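Local coordinates for periplasmic cell division protein (SufI) (Aquifex aeolicus, PDB 6SYY) that is a multicopper oxidase holding four copper ions and probably couples the oxidation of its substrates to the reduction of dioxygen to water, at residues Leu72-Gly77 with Leu235-Tyr240; Leu203-Lys208 with Phe361-Phe366; Pro239-Asp242 with Ile247-Phe250; Ile293-Ala296 with Arg300-Ile303; Val305-Ala310 with Asp314-Tyr319. All blocks are in the same frame, centred on the assembly; numbering follows the deposited sequence.

Contact 1 of 5, residues Leu72-Gly77 with Leu235-Tyr240; sequences LEVIPG and LTPNPY
Leu235 starts the contact by turning its side chain to Leu72, and the two CD1 methyls, Leu72 CD1 and Leu235 CD1, lie 3.8 Å apart. The two side chains cross at about a right angle and touch through one branch each. Leu235 has left-handed backbone angles in the tight turn between strands 230-233 and 236-237. With CG placed opposite its own carbonyl carbon (chi1 -80°), its isobutyl group goes to Leu72, while its carbonyl faces Val74, whose CG1 lies 3.5 Å from Leu235 O. Thr236 points its CB the other way and uses OG1 to accept from Asn50 N. Pro237 turns back to the loop 72-77: its CD is 3.5 Å from Val74 O and 4.0 Å from Val74 CG1. A proline suits this place because its compact ring offers carbon to a valine methyl, and the CD methylene bonded to the proline nitrogen is a mildly polarised neighbour for a carbonyl oxygen. Within the loop, Gly77 N helps hold the turn by donating to the anti lone pair of Glu73 OE2 at 2.8 Å, nearly straight (173°); at Gly77's backbone angles a CB would press on the preceding carbonyl oxygen. Met82 of strand 80-86 touches Leu72, Val74 and Leu235, adding to the apolar cluster. The contact thus joins the loop after strand 63-72 to the turn at Leu235 and the short strand 236-237, probably between the first and second cupredoxin-like domains. Methyls, a ring and two carbonyl oxygens in van der Waals touch imply that shape rather than directional bonding sets the fit.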
# COMPACT_ATOMS: atom_id res chain seq x y z
N LEU A 72 14.40 7.23 -16.56
CA LEU A 72 13.90 8.35 -15.78
C LEU A 72 15.07 9.12 -15.17
O LEU A 72 16.09 8.54 -14.80
CB LEU A 72 12.96 7.88 -14.67
CG LEU A 72 11.68 7.18 -15.12
CD1 LEU A 72 10.85 6.77 -13.91
CD2 LEU A 72 10.89 8.08 -16.06
N GLU A 73 14.90 10.43 -15.07
CA GLU A 73 15.92 11.30 -14.47
C GLU A 73 15.55 11.53 -13.01
O GLU A 73 15.00 12.56 -12.63
CB GLU A 73 16.04 12.61 -15.23
CG GLU A 73 17.21 13.45 -14.79
CD GLU A 73 17.25 14.80 -15.45
OE1 GLU A 73 16.19 15.27 -15.90
OE2 GLU A 73 18.35 15.39 -15.52
N VAL A 74 15.86 10.53 -12.17
CA VAL A 74 15.60 10.63 -10.74
C VAL A 74 16.61 11.55 -10.07
O VAL A 74 16.25 12.49 -9.35
CB VAL A 74 15.59 9.23 -10.10
CG1 VAL A 74 15.23 9.31 -8.62
CG2 VAL A 74 14.64 8.31 -10.85
N ILE A 75 17.89 11.28 -10.30
CA ILE A 75 18.98 12.17 -9.91
C ILE A 75 19.27 13.08 -11.10
O ILE A 75 19.55 12.57 -12.19
CB ILE A 75 20.23 11.38 -9.50
CG1 ILE A 75 19.90 10.43 -8.35
CG2 ILE A 75 21.36 12.32 -9.15
CD1 ILE A 75 20.87 9.27 -8.25
N PRO A 76 19.22 14.40 -10.94
CA PRO A 76 19.43 15.29 -12.09
C PRO A 76 20.76 15.03 -12.77
O PRO A 76 21.80 14.91 -12.12
CB PRO A 76 19.38 16.69 -11.47
CG PRO A 76 18.54 16.52 -10.24
CD PRO A 76 18.88 15.15 -9.72
N GLY A 77 20.72 14.91 -14.10
CA GLY A 77 21.90 14.63 -14.89
C GLY A 77 22.21 13.16 -15.10
O GLY A 77 23.20 12.85 -15.77
N LEU A 235 9.48 9.26 -6.18
CA LEU A 235 10.72 9.18 -6.96
C LEU A 235 11.51 10.48 -6.90
O LEU A 235 12.17 10.86 -7.88
CB LEU A 235 10.45 8.79 -8.42
CG LEU A 235 10.21 7.31 -8.70
CD1 LEU A 235 10.25 7.05 -10.18
CD2 LEU A 235 11.25 6.44 -7.98
N THR A 236 11.46 11.18 -5.77
CA THR A 236 12.24 12.39 -5.57
C THR A 236 13.22 12.17 -4.43
O THR A 236 12.79 11.91 -3.29
CB THR A 236 11.35 13.59 -5.27
OG1 THR A 236 10.29 13.66 -6.22
CG2 THR A 236 12.16 14.89 -5.32
N PRO A 237 14.52 12.25 -4.67
CA PRO A 237 15.49 12.12 -3.57
C PRO A 237 15.64 13.43 -2.81
O PRO A 237 15.62 14.52 -3.40
CB PRO A 237 16.79 11.75 -4.29
CG PRO A 237 16.65 12.43 -5.62
CD PRO A 237 15.19 12.38 -5.98
N ASN A 238 15.80 13.31 -1.50
CA ASN A 238 16.02 14.45 -0.61
C ASN A 238 15.03 15.58 -0.90
O ASN A 238 15.43 16.69 -1.26
CB ASN A 238 17.45 14.95 -0.73
CG ASN A 238 17.83 15.94 0.36
OD1 ASN A 238 17.20 15.98 1.41
ND2 ASN A 238 18.86 16.74 0.10
N PRO A 239 13.73 15.33 -0.77
CA PRO A 239 12.74 16.29 -1.26
C PRO A 239 12.36 17.37 -0.26
O PRO A 239 12.51 17.23 0.96
CB PRO A 239 11.53 15.40 -1.58
CG PRO A 239 11.64 14.27 -0.62
CD PRO A 239 13.10 14.08 -0.31
N TYR A 240 11.88 18.48 -0.80
CA TYR A 240 11.24 19.54 -0.04
C TYR A 240 9.92 19.89 -0.71
O TYR A 240 9.72 19.65 -1.90
CB TYR A 240 12.12 20.80 0.06
CG TYR A 240 12.28 21.59 -1.24
CD1 TYR A 240 11.32 22.51 -1.65
CD2 TYR A 240 13.40 21.42 -2.05
CE1 TYR A 240 11.46 23.23 -2.84
CE2 TYR A 240 13.55 22.13 -3.24
CZ TYR A 240 12.57 23.03 -3.62
OH TYR A 240 12.72 23.74 -4.80

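Contact 2 of 5, residues Leu203-Lys208 with Phe361-Phe366; sequences LIIQDK and FEVMEF
A cupredoxin-like beta sandwich brings Leu203 and Ile205 of strand 200-208 against Val363, Met364 and Phe366 of strand 361-370. The strand axes pass 9.6 Å apart with their directions at 145°, a spacing that suits facing layers joined by side chains and not by backbone bonds. Alternation along strand 200-208 puts Leu203 and Ile205 on the inner side, whereas strand 361-370 departs from it. Val363 and Met364 form a classic beta bulge opposite Leu318, and the extra residue lets two consecutive side chains both point inward. Val363 sends CG1 to Ile205 CG2 at 4.2 Å; the beta-branched isoleucine suits its extended strand, while valine is a short, compact filler at the bulge. Met364 reaches farther: with CG anti to the backbone N (chi1 -171°) and the chain extended beyond it, its sulfur comes up to Leu203 CD2, the two side chains crossing at about a right angle. A flexible thioether serves here as a long apolar arm. Phe366 adds a ring that also meets the rings of Phe250 and Phe307, so it belongs to an aromatic group within the sandwich. Leu263 touches both Ile205 and Val363, closing the aliphatic part. Near the end of segment 203-208, Asp207 OD2 pairs with Arg259 NE and accepts from Gly228 N, which satisfies a buried carboxylate beside this apolar core. Leu203 uses its two methyls separately: CD2 lies 4.1 Å from Met364 SD, while CD1 approaches the Phe366 ring at its edge, near its plane, 4.5 Å from CZ.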
# COMPACT_ATOMS: atom_id res chain seq x y z
N LEU A 203 2.23 10.85 -0.96
CA LEU A 203 3.61 10.66 -0.51
C LEU A 203 3.90 9.16 -0.63
O LEU A 203 3.70 8.39 0.31
CB LEU A 203 3.82 11.17 0.92
CG LEU A 203 3.53 12.65 1.20
CD1 LEU A 203 3.84 12.97 2.65
CD2 LEU A 203 4.31 13.57 0.28
N ILE A 204 4.37 8.76 -1.81
CA ILE A 204 4.75 7.38 -2.07
C ILE A 204 6.20 7.24 -1.61
O ILE A 204 7.13 7.64 -2.32
CB ILE A 204 4.57 7.01 -3.54
CG1 ILE A 204 3.09 7.17 -3.93
CG2 ILE A 204 5.06 5.58 -3.80
CD1 ILE A 204 2.86 7.41 -5.40
N ILE A 205 6.40 6.68 -0.42
CA ILE A 205 7.72 6.61 0.20
C ILE A 205 8.38 5.29 -0.18
O ILE A 205 7.81 4.21 0.02
CB ILE A 205 7.63 6.78 1.72
CG1 ILE A 205 6.86 8.05 2.07
CG2 ILE A 205 9.02 6.82 2.33
CD1 ILE A 205 6.76 8.31 3.55
N GLN A 206 9.60 5.39 -0.71
CA GLN A 206 10.34 4.23 -1.18
C GLN A 206 11.82 4.44 -0.87
O GLN A 206 12.32 5.57 -0.91
CB GLN A 206 10.17 4.03 -2.69
CG GLN A 206 8.73 3.88 -3.15
CD GLN A 206 8.64 3.65 -4.64
OE1 GLN A 206 8.31 2.55 -5.09
NE2 GLN A 206 8.96 4.67 -5.42
N ASP A 207 12.51 3.35 -0.55
CA ASP A 207 13.95 3.39 -0.41
C ASP A 207 14.58 2.63 -1.56
O ASP A 207 14.10 1.56 -1.95
CB ASP A 207 14.42 2.83 0.94
CG ASP A 207 13.95 1.41 1.19
OD1 ASP A 207 12.88 1.03 0.68
OD2 ASP A 207 14.66 0.67 1.90
N LYS A 208 15.64 3.20 -2.13
CA LYS A 208 16.33 2.62 -3.27
C LYS A 208 17.83 2.88 -3.15
O LYS A 208 18.27 3.73 -2.38
CB LYS A 208 15.79 3.18 -4.61
CG LYS A 208 14.35 2.76 -4.89
CD LYS A 208 13.86 3.10 -6.29
CE LYS A 208 12.43 2.57 -6.48
NZ LYS A 208 11.77 3.07 -7.70
N PHE A 361 16.43 8.83 10.18
CA PHE A 361 16.83 9.68 9.06
C PHE A 361 15.64 10.54 8.64
O PHE A 361 14.49 10.14 8.81
CB PHE A 361 17.31 8.85 7.87
CG PHE A 361 16.38 7.75 7.48
CD1 PHE A 361 16.55 6.47 7.97
CD2 PHE A 361 15.32 7.99 6.62
CE1 PHE A 361 15.68 5.45 7.62
CE2 PHE A 361 14.44 6.98 6.27
CZ PHE A 361 14.63 5.70 6.77
N GLU A 362 15.95 11.70 8.08
CA GLU A 362 14.90 12.56 7.55
C GLU A 362 14.36 11.99 6.25
O GLU A 362 15.12 11.55 5.38
CB GLU A 362 15.44 13.98 7.33
CG GLU A 362 14.47 14.94 6.67
CD GLU A 362 14.98 16.36 6.67
OE1 GLU A 362 15.70 16.73 7.62
OE2 GLU A 362 14.66 17.11 5.73
N VAL A 363 13.03 11.98 6.11
CA VAL A 363 12.40 11.57 4.86
C VAL A 363 12.17 12.76 3.94
O VAL A 363 12.41 12.69 2.73
CB VAL A 363 11.09 10.82 5.15
CG1 VAL A 363 10.36 10.51 3.86
CG2 VAL A 363 11.36 9.55 5.94
N MET A 364 11.72 13.88 4.50
CA MET A 364 11.27 15.00 3.69
C MET A 364 11.21 16.25 4.56
O MET A 364 11.06 16.17 5.79
CB MET A 364 9.92 14.70 3.06
CG MET A 364 9.45 15.69 2.04
SD MET A 364 7.78 15.29 1.51
CE MET A 364 7.32 16.86 0.79
N GLU A 365 11.32 17.41 3.91
CA GLU A 365 11.30 18.70 4.59
C GLU A 365 10.16 19.54 4.04
O GLU A 365 10.01 19.68 2.82
CB GLU A 365 12.64 19.42 4.41
CG GLU A 365 12.57 20.92 4.56
CD GLU A 365 13.88 21.59 4.17
OE1 GLU A 365 14.94 21.06 4.55
OE2 GLU A 365 13.84 22.63 3.47
N PHE A 366 9.35 20.10 4.93
CA PHE A 366 8.31 21.05 4.58
C PHE A 366 8.73 22.45 5.01
O PHE A 366 9.20 22.64 6.14
CB PHE A 366 6.98 20.69 5.24
CG PHE A 366 6.40 19.40 4.77
CD1 PHE A 366 5.68 19.34 3.59
CD2 PHE A 366 6.58 18.24 5.50
CE1 PHE A 366 5.14 18.15 3.15
CE2 PHE A 366 6.05 17.04 5.06
CZ PHE A 366 5.33 17.00 3.88

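Contact 3 of 5, residues Pro239-Asp242 with Ile247-Phe250; sequences PYMD and IYRF
Met241 and Tyr248 meet toward one end of the cupredoxin-like sandwich, in a partly buried spot where the chain passes from strand 239-244 to strand 247-254. The two strands are close in sequence but do not pair with each other; strand 239-244 lies beside 361-370, and strand 247-254 beside 200-208 and 300-306. Even the nearest alpha carbons, Asp242 CA and Tyr248 CA, are 11.5 Å apart, so long side chains must bridge the gap. Met241 does this fully extended, with CG anti to its backbone N (chi1 175°), and delivers its methyl to the ring. The thioether and the tyrosine cross obliquely, and CE stands 3.8 Å from Tyr248 CE2, on a slanted line to the ring. Methionine fits because an unbranched chain can span the layers and end in a compact apolar methyl. Tyrosine suits its place by offering that methyl an apolar ring while its hydroxyl can reach Glu244 N. The Tyr248 ring also meets that of Phe307, with the planes at about 80°. Its phenol reaches the end of strand 239-244: Tyr248 OH lies 4.4 Å from Asp242 O and accepts a hydrogen bond from the backbone N of Glu244.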
# COMPACT_ATOMS: atom_id res chain seq x y z
N PRO A 239 13.73 15.33 -0.77
CA PRO A 239 12.74 16.29 -1.26
C PRO A 239 12.36 17.37 -0.26
O PRO A 239 12.51 17.23 0.96
CB PRO A 239 11.53 15.40 -1.58
CG PRO A 239 11.64 14.27 -0.62
CD PRO A 239 13.10 14.08 -0.31
N TYR A 240 11.88 18.48 -0.80
CA TYR A 240 11.24 19.54 -0.04
C TYR A 240 9.92 19.89 -0.71
O TYR A 240 9.72 19.65 -1.90
CB TYR A 240 12.12 20.80 0.06
CG TYR A 240 12.28 21.59 -1.24
CD1 TYR A 240 11.32 22.51 -1.65
CD2 TYR A 240 13.40 21.42 -2.05
CE1 TYR A 240 11.46 23.23 -2.84
CE2 TYR A 240 13.55 22.13 -3.24
CZ TYR A 240 12.57 23.03 -3.62
OH TYR A 240 12.72 23.74 -4.80
N MET A 241 9.03 20.49 0.07
CA MET A 241 7.81 21.08 -0.48
C MET A 241 7.49 22.34 0.30
O MET A 241 7.52 22.33 1.54
CB MET A 241 6.63 20.11 -0.42
CG MET A 241 5.30 20.71 -0.87
SD MET A 241 3.96 19.50 -0.93
CE MET A 241 2.56 20.59 -1.20
N ASP A 242 7.21 23.42 -0.42
CA ASP A 242 6.68 24.62 0.21
C ASP A 242 5.21 24.42 0.55
O ASP A 242 4.45 23.87 -0.25
CB ASP A 242 6.83 25.84 -0.70
CG ASP A 242 8.27 26.19 -0.98
OD1 ASP A 242 9.18 25.47 -0.52
OD2 ASP A 242 8.50 27.20 -1.67
N ILE A 247 -4.43 23.43 6.33
CA ILE A 247 -4.50 21.99 6.52
C ILE A 247 -4.15 21.30 5.21
O ILE A 247 -4.71 21.62 4.16
CB ILE A 247 -5.90 21.57 7.00
CG1 ILE A 247 -6.16 22.09 8.42
CG2 ILE A 247 -6.05 20.04 6.92
CD1 ILE A 247 -7.60 21.95 8.87
N TYR A 248 -3.20 20.37 5.27
CA TYR A 248 -2.83 19.54 4.14
C TYR A 248 -3.21 18.09 4.42
O TYR A 248 -3.06 17.61 5.55
CB TYR A 248 -1.33 19.61 3.84
CG TYR A 248 -0.91 20.86 3.11
CD1 TYR A 248 -0.90 22.09 3.76
CD2 TYR A 248 -0.51 20.82 1.78
CE1 TYR A 248 -0.51 23.24 3.10
CE2 TYR A 248 -0.12 21.96 1.11
CZ TYR A 248 -0.12 23.18 1.77
OH TYR A 248 0.26 24.33 1.12
N ARG A 249 -3.71 17.41 3.40
CA ARG A 249 -3.91 15.97 3.46
C ARG A 249 -2.76 15.29 2.73
O ARG A 249 -2.47 15.62 1.58
CB ARG A 249 -5.24 15.58 2.83
CG ARG A 249 -5.42 14.08 2.67
CD ARG A 249 -6.77 13.78 2.08
NE ARG A 249 -7.09 12.36 2.15
CZ ARG A 249 -8.30 11.87 1.95
NH1 ARG A 249 -9.30 12.70 1.67
NH2 ARG A 249 -8.52 10.57 2.03
N PHE A 250 -2.10 14.36 3.41
CA PHE A 250 -1.05 13.56 2.80
C PHE A 250 -1.48 12.10 2.79
O PHE A 250 -1.82 11.54 3.84
CB PHE A 250 0.28 13.74 3.53
CG PHE A 250 0.79 15.15 3.52
CD1 PHE A 250 1.34 15.69 2.37
CD2 PHE A 250 0.71 15.93 4.66
CE1 PHE A 250 1.81 16.99 2.36
CE2 PHE A 250 1.17 17.24 4.65
CZ PHE A 250 1.72 17.76 3.50

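Contact 4 of 5, residues Ile293-Ala296 with Arg300-Ile303; sequences ILVA and RIDI
Flat groups stay aside where Ile293 and Val295 meet Ile301 and Ile303: Arg300 and Asp302 direct their CB atoms away, their polar ends are bonded elsewhere, and no flat group of the two segments lies between the strands. The Arg300 guanidinium pairs with Asp479, and the Asp302 carboxylate with Arg249. The contact itself is made of four beta-branched side chains; branching at CB favours the extended backbone and fills the gap close to each strand. Ile293 and Ile301 carry it about equally. Ile293 CG1 takes the crowded position between the backbone N and the carbonyl carbon (chi1 53°), which carries CD1 across to lie 3.9 Å from Ile301 CG2 and 4.0 Å from Ile303 CG2. One methyl thus bears on two residues of the other strand. Ile293 and Ile301 lie side by side, running in opposite senses. Ile301 divides its branches: CG2 serves Ile293, while CG1 lies 4.1 Å from Val295 CB. Further apolar groups complete the surroundings, with Phe274 touching both Ile293 and Ile303, and Leu263 touching Ile293 and Val295. The strand axes approach to 8.0 Å at 150° between directions, and each strand takes its backbone partners elsewhere, 293-295 from 261-267 and 300-306 from 247-254 and 270-279. Although the Val295 side chain lies only about 10 Å from that of the copper ligand His510, this is the layered aliphatic core of a cupredoxin-like beta sandwich.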
# COMPACT_ATOMS: atom_id res chain seq x y z
N ILE A 293 3.32 7.81 13.30
CA ILE A 293 2.62 6.70 12.66
C ILE A 293 3.64 5.69 12.16
O ILE A 293 4.71 6.05 11.65
CB ILE A 293 1.72 7.17 11.49
CG1 ILE A 293 2.53 8.01 10.49
CG2 ILE A 293 0.52 7.94 12.02
CD1 ILE A 293 1.79 8.26 9.21
N LEU A 294 3.30 4.41 12.32
CA LEU A 294 4.09 3.30 11.81
C LEU A 294 3.41 2.78 10.56
O LEU A 294 2.22 2.45 10.59
CB LEU A 294 4.20 2.20 12.87
CG LEU A 294 5.16 1.03 12.66
CD1 LEU A 294 6.59 1.52 12.61
CD2 LEU A 294 4.98 0.02 13.79
N VAL A 295 4.14 2.72 9.46
CA VAL A 295 3.58 2.32 8.17
C VAL A 295 4.51 1.31 7.52
O VAL A 295 5.68 1.60 7.26
CB VAL A 295 3.32 3.53 7.25
CG1 VAL A 295 4.49 4.51 7.31
CG2 VAL A 295 3.04 3.07 5.83
N ALA A 296 4.00 0.12 7.29
CA ALA A 296 4.74 -0.97 6.68
C ALA A 296 4.48 -1.01 5.18
O ALA A 296 3.54 -0.37 4.68
CB ALA A 296 4.33 -2.30 7.32
N ARG A 300 -1.29 2.02 3.77
CA ARG A 300 -1.51 3.40 3.35
C ARG A 300 -2.18 4.13 4.50
O ARG A 300 -3.20 3.67 5.02
CB ARG A 300 -2.36 3.49 2.08
CG ARG A 300 -1.67 3.00 0.80
CD ARG A 300 -2.04 1.57 0.49
NE ARG A 300 -3.47 1.42 0.27
CZ ARG A 300 -4.11 0.26 0.25
NH1 ARG A 300 -3.43 -0.87 0.44
NH2 ARG A 300 -5.42 0.22 0.04
N ILE A 301 -1.60 5.26 4.90
CA ILE A 301 -2.12 6.08 5.99
C ILE A 301 -2.42 7.46 5.44
O ILE A 301 -1.53 8.13 4.90
CB ILE A 301 -1.13 6.16 7.17
CG1 ILE A 301 -0.60 4.77 7.53
CG2 ILE A 301 -1.78 6.82 8.38
CD1 ILE A 301 -1.67 3.82 8.04
N ASP A 302 -3.68 7.88 5.54
CA ASP A 302 -4.08 9.24 5.21
C ASP A 302 -4.02 10.09 6.48
O ASP A 302 -4.63 9.75 7.49
CB ASP A 302 -5.50 9.28 4.63
CG ASP A 302 -5.57 8.73 3.22
OD1 ASP A 302 -5.06 7.61 2.98
OD2 ASP A 302 -6.16 9.41 2.35
N ILE A 303 -3.28 11.20 6.41
CA ILE A 303 -3.14 12.09 7.56
C ILE A 303 -3.53 13.51 7.16
O ILE A 303 -3.43 13.91 6.00
CB ILE A 303 -1.72 12.09 8.15
CG1 ILE A 303 -0.71 12.64 7.14
CG2 ILE A 303 -1.35 10.69 8.65
CD1 ILE A 303 0.66 12.93 7.73

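Contact 5 of 5, residues Val305-Ala310 with Asp314-Tyr319; sequences VDFRDA and DVIKLY
Ala310, Phe307 and Ile316 supply the apolar part of this contact. Ala310 CB lies 3.8 Å from Ile316 CD1, and its single methyl suits the close approach of the segments at this end. Phe307 presents its edge, with Ile316 CB near the ring plane and 4.3 Å from CE1. One face of that ring is covered within the same segment by Val305 CG1, 3.7 Å above the plane and displaced toward the rim. A second kind of touch is polar against apolar: Asp314 OD2 stands 3.6 Å from Ala310 CB. That oxygen finds its polar partners just outside, accepting from Ser311 N and pairing with Arg267 NE, which would help stabilise its negative charge. Ionic and backbone bonds shape segment 305-310 itself. Arg308 holds the Asp306 carboxylate with two nitrogens, one to each oxygen: NE to OD1 at 2.8 Å, in the guanidinium plane and nearly straight (171°), and NH2 to OD2 at 2.9 Å, tilted from that plane. Asp306 OD1 also accepts from Arg308 N, making an Asx turn, and Ala310 N bonds Phe307 O at 3.0 Å in the 3-10 turn. Aspartate suits this start because its short carboxylate can reach both the backbone and the guanidinium. The contact thus closes the turn joining strand 300-306, which lies beside 247-254, to strand 315-321, which runs between 261-267 and 361-370.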
# COMPACT_ATOMS: atom_id res chain seq x y z
N VAL A 305 -2.45 17.38 8.32
CA VAL A 305 -1.43 18.16 9.01
C VAL A 305 -1.85 19.62 8.92
O VAL A 305 -2.05 20.15 7.82
CB VAL A 305 -0.03 17.95 8.41
CG1 VAL A 305 1.00 18.72 9.20
CG2 VAL A 305 0.31 16.48 8.38
N ASP A 306 -1.97 20.27 10.08
CA ASP A 306 -2.40 21.67 10.13
C ASP A 306 -1.15 22.52 10.27
O ASP A 306 -0.65 22.76 11.37
CB ASP A 306 -3.38 21.89 11.28
CG ASP A 306 -4.11 23.22 11.17
OD1 ASP A 306 -3.63 24.10 10.44
OD2 ASP A 306 -5.17 23.38 11.81
N PHE A 307 -0.65 23.00 9.13
CA PHE A 307 0.55 23.83 9.18
C PHE A 307 0.28 25.22 9.74
O PHE A 307 1.23 26.00 9.88
CB PHE A 307 1.17 23.93 7.78
CG PHE A 307 1.87 22.67 7.35
CD1 PHE A 307 3.09 22.32 7.91
CD2 PHE A 307 1.31 21.84 6.39
CE1 PHE A 307 3.74 21.16 7.51
CE2 PHE A 307 1.96 20.67 6.00
CZ PHE A 307 3.17 20.33 6.56
N ARG A 308 -0.97 25.55 10.09
CA ARG A 308 -1.22 26.76 10.88
C ARG A 308 -0.61 26.66 12.27
O ARG A 308 -0.43 27.69 12.93
CB ARG A 308 -2.71 27.03 10.98
CG ARG A 308 -3.37 27.35 9.66
CD ARG A 308 -4.88 27.48 9.78
NE ARG A 308 -5.51 26.22 10.15
CZ ARG A 308 -6.83 26.05 10.28
NH1 ARG A 308 -7.65 27.06 10.06
NH2 ARG A 308 -7.31 24.86 10.63
N ASP A 309 -0.29 25.44 12.74
CA ASP A 309 0.48 25.29 13.97
C ASP A 309 1.84 25.96 13.86
O ASP A 309 2.40 26.39 14.87
CB ASP A 309 0.69 23.81 14.29
CG ASP A 309 -0.58 23.09 14.65
OD1 ASP A 309 -1.64 23.75 14.70
OD2 ASP A 309 -0.52 21.87 14.90
N ALA A 310 2.38 26.04 12.65
CA ALA A 310 3.71 26.56 12.41
C ALA A 310 3.66 28.04 12.04
O ALA A 310 2.61 28.58 11.66
CB ALA A 310 4.39 25.76 11.29
N ASP A 314 9.06 28.59 9.19
CA ASP A 314 9.38 27.34 9.86
C ASP A 314 9.69 26.26 8.84
O ASP A 314 9.16 26.24 7.72
CB ASP A 314 8.22 26.89 10.74
CG ASP A 314 8.12 27.68 12.03
OD1 ASP A 314 8.99 28.54 12.27
OD2 ASP A 314 7.18 27.43 12.81
N VAL A 315 10.59 25.35 9.22
CA VAL A 315 10.86 24.13 8.47
C VAL A 315 10.44 22.95 9.33
O VAL A 315 10.85 22.85 10.49
CB VAL A 315 12.33 24.03 8.04
CG1 VAL A 315 12.61 25.02 6.92
CG2 VAL A 315 13.26 24.29 9.22
N ILE A 316 9.61 22.08 8.77
CA ILE A 316 9.10 20.91 9.48
C ILE A 316 9.69 19.69 8.80
O ILE A 316 9.53 19.51 7.59
CB ILE A 316 7.57 20.87 9.49
CG1 ILE A 316 7.01 21.91 10.47
CG2 ILE A 316 7.08 19.49 9.89
CD1 ILE A 316 6.91 23.30 9.91
N LYS A 317 10.38 18.86 9.58
CA LYS A 317 11.06 17.68 9.06
C LYS A 317 10.16 16.46 9.22
O LYS A 317 9.84 16.08 10.35
CB LYS A 317 12.40 17.45 9.77
CG LYS A 317 13.48 18.48 9.44
CD LYS A 317 14.73 18.30 10.32
CE LYS A 317 14.42 18.54 11.79
NZ LYS A 317 15.63 18.54 12.66
N LEU A 318 9.75 15.87 8.10
CA LEU A 318 9.15 14.54 8.14
C LEU A 318 10.25 13.53 8.41
O LEU A 318 11.07 13.23 7.53
CB LEU A 318 8.44 14.22 6.83
CG LEU A 318 7.94 12.78 6.76
CD1 LEU A 318 6.81 12.56 7.76
CD2 LEU A 318 7.51 12.40 5.36
N TYR A 319 10.28 13.01 9.63
CA TYR A 319 11.43 12.28 10.13
C TYR A 319 11.05 10.83 10.43
O TYR A 319 9.96 10.55 10.93
CB TYR A 319 11.98 12.94 11.40
CG TYR A 319 13.36 12.49 11.76
CD1 TYR A 319 14.48 13.05 11.15
CD2 TYR A 319 13.56 11.49 12.70
CE1 TYR A 319 15.75 12.64 11.48
CE2 TYR A 319 14.83 11.07 13.04
CZ TYR A 319 15.92 11.64 12.43
OH TYR A 319 17.18 11.22 12.77

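The five contacts lie in the same connected strand system, within a cupredoxin-like domain except for the loop 72-77 of contact 1. Contacts 3, 4 and 5 follow in series along the chain and are nested in the loop closed by contact 2; contact 1 crosses contact 2. Contacts 3 and 5 have centres about 9 Å apart, contacts 1 and 2 about 11 Å, and contacts 1 and 4 about 23 Å. Contacts 1 and 3 share Pro239 and Tyr240 on strand 239-244, and contacts 4 and 5 both use strand 300-306. Contact 4 lies nearest the copper cluster, while contact 1 lies away from the copper sites, probably at the boundary with the first domain.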